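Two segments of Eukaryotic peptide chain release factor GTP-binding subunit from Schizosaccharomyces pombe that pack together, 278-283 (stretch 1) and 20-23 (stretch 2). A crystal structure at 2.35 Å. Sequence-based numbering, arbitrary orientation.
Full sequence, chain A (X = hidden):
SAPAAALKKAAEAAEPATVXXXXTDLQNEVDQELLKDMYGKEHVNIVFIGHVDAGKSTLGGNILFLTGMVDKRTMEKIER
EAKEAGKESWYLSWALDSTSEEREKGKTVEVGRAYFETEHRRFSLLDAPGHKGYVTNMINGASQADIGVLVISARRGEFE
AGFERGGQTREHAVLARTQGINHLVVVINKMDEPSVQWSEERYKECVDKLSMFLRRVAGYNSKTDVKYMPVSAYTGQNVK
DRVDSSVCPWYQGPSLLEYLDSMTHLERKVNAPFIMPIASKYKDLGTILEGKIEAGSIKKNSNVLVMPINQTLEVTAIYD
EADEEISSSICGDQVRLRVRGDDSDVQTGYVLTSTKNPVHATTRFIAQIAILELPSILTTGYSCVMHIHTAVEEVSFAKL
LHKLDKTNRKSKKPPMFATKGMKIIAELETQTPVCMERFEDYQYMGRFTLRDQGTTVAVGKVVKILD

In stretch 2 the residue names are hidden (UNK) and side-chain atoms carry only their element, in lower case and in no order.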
# COMPACT_ATOMS: atom_id res chain seq x y z
N ILE A 278 -17.35 -4.82 0.25
CA ILE A 278 -18.16 -5.31 -0.86
C ILE A 278 -18.65 -4.12 -1.66
O ILE A 278 -19.42 -3.33 -1.15
CB ILE A 278 -19.34 -6.13 -0.35
CG1 ILE A 278 -18.83 -7.37 0.40
CG2 ILE A 278 -20.27 -6.51 -1.49
CD1 ILE A 278 -19.91 -8.16 1.13
N ALA A 279 -18.18 -3.97 -2.90
CA ALA A 279 -18.65 -2.91 -3.78
C ALA A 279 -19.91 -3.30 -4.54
O ALA A 279 -20.73 -2.44 -4.82
CB ALA A 279 -17.55 -2.51 -4.74
N SER A 280 -20.06 -4.57 -4.90
CA SER A 280 -21.25 -5.00 -5.62
C SER A 280 -21.76 -6.35 -5.19
O SER A 280 -21.06 -7.11 -4.53
CB SER A 280 -20.98 -5.05 -7.12
OG SER A 280 -20.50 -3.80 -7.56
N LYS A 281 -23.00 -6.63 -5.57
CA LYS A 281 -23.63 -7.91 -5.33
C LYS A 281 -24.56 -8.22 -6.49
O LYS A 281 -25.54 -7.51 -6.70
CB LYS A 281 -24.42 -7.89 -4.02
CG LYS A 281 -25.09 -9.22 -3.66
CD LYS A 281 -25.85 -9.16 -2.34
CE LYS A 281 -26.45 -10.52 -1.98
NZ LYS A 281 -27.67 -10.40 -1.12
N TYR A 282 -24.23 -9.25 -7.27
CA TYR A 282 -25.12 -9.71 -8.33
C TYR A 282 -25.18 -11.24 -8.35
O TYR A 282 -24.70 -11.89 -7.42
CB TYR A 282 -24.72 -9.11 -9.70
CG TYR A 282 -23.25 -9.22 -10.08
CD1 TYR A 282 -22.81 -10.19 -10.99
CD2 TYR A 282 -22.30 -8.32 -9.58
CE1 TYR A 282 -21.45 -10.28 -11.36
CE2 TYR A 282 -20.95 -8.40 -9.95
CZ TYR A 282 -20.54 -9.38 -10.84
OH TYR A 282 -19.21 -9.45 -11.20
N LYS A 283 -25.83 -11.80 -9.37
CA LYS A 283 -25.97 -13.24 -9.53
C LYS A 283 -25.42 -13.63 -10.90
O LYS A 283 -25.91 -13.15 -11.92
CB LYS A 283 -27.46 -13.63 -9.47
CG LYS A 283 -28.03 -13.80 -8.06
CD LYS A 283 -28.46 -15.25 -7.75
CE LYS A 283 -27.70 -15.82 -6.55
NZ LYS A 283 -28.14 -15.24 -5.25
N UNK A 20 -28.02 -4.27 -6.11
CA UNK A 20 -26.95 -4.49 -7.13
C UNK A 20 -25.72 -3.58 -6.84
O UNK A 20 -25.29 -3.48 -5.70
c UNK A 20 -27.54 -4.33 -8.57
c UNK A 20 -28.54 -5.44 -8.88
o UNK A 20 -28.33 -3.13 -8.65
N UNK A 21 -25.18 -2.91 -7.86
CA UNK A 21 -23.86 -2.29 -7.77
C UNK A 21 -23.80 -1.03 -6.88
O UNK A 21 -24.82 -0.48 -6.50
o UNK A 21 -23.91 -5.12 -10.84
c UNK A 21 -23.33 -1.96 -9.18
c UNK A 21 -23.90 -3.86 -10.81
o UNK A 21 -24.72 -3.17 -11.45
c UNK A 21 -22.82 -3.17 -9.97
N UNK A 22 -22.58 -0.62 -6.57
CA UNK A 22 -22.29 0.58 -5.79
C UNK A 22 -21.71 1.60 -6.78
O UNK A 22 -20.64 1.38 -7.33
o UNK A 22 -21.37 1.54 -2.66
c UNK A 22 -20.92 1.41 -3.81
o UNK A 22 -20.11 2.26 -4.24
c UNK A 22 -21.28 0.24 -4.69
N UNK A 23 -22.43 2.71 -6.99
CA UNK A 23 -22.10 3.68 -8.06
C UNK A 23 -20.68 4.24 -7.95
O UNK A 23 -19.90 4.17 -8.91
c UNK A 23 -23.12 4.82 -8.09

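Position 20 carries three side-chain atoms, two carbons and one oxygen. The carbon bonded to CA bears both the oxygen and the second carbon, so the side chain branches at CB into a hydroxyl and a methyl. Its CA-to-CB bond points away from stretch 1, and the main contact is made by the backbone: CA of position 20 lies 3.4 Å from O of K281, a nearly linear CA-H...O contact (166° at H). A CB branched into one oxygen and one carbon identifies threonine, T20, with chi1 at 48° (p).

Position 21 has five side-chain atoms, three carbons in an unbranched chain and two oxygens on the third. Two oxygens on the terminal carbon make it a carboxylate; an amide would carry one oxygen and one nitrogen. The middle carbon approaches OG of S280 to 3.4 Å, and one terminal oxygen comes within 3.8 Å of CD2 of Y282, oblique to the ring. Two methylenes before the carboxylate make this glutamate, E21. The atoms just described are its CG and OE2; chi1 of -75° (m) and chi2 of 89° (p) fold the chain so that both can lie beside stretch 1.

Position 22 shows four side-chain atoms, two carbons and two oxygens, both oxygens on the second carbon. Its CA-to-CB bond points toward stretch 1, and its backbone N is 3.1 Å from O of A279. The modelled approach of CB to that same oxygen is too tight to carry any argument. A carboxylate one methylene from CA is aspartate, D22, with chi1 at -179° (t).

Position 23 has a single side-chain carbon and no branch. It points away from stretch 1, and its CB stays 8.3 Å from O of A279, the nearest atom of stretch 1. A lone CB defines alanine, A23, which lies outside the contact.

The segments run in nearly opposite directions, 165° apart, and their CA atoms pair in antiparallel register: CA of A279 with CA of D22 at 5.4 Å, CA of S280 with CA of E21 at 4.3 Å, and CA of K281 with CA of T20 at 5.1 Å. Stretch 2 nevertheless has no regular strand geometry, and no clear hydrogen bond joins the two. The contact therefore rests largely on close backbone packing, with E21 adding side-chain contacts to S280 and Y282. K281 contributes its backbone oxygen while its extended side chain leads away, its NZ hydrogen-bonded elsewhere in the structure.

Stretch 2 (20-23) TEDA
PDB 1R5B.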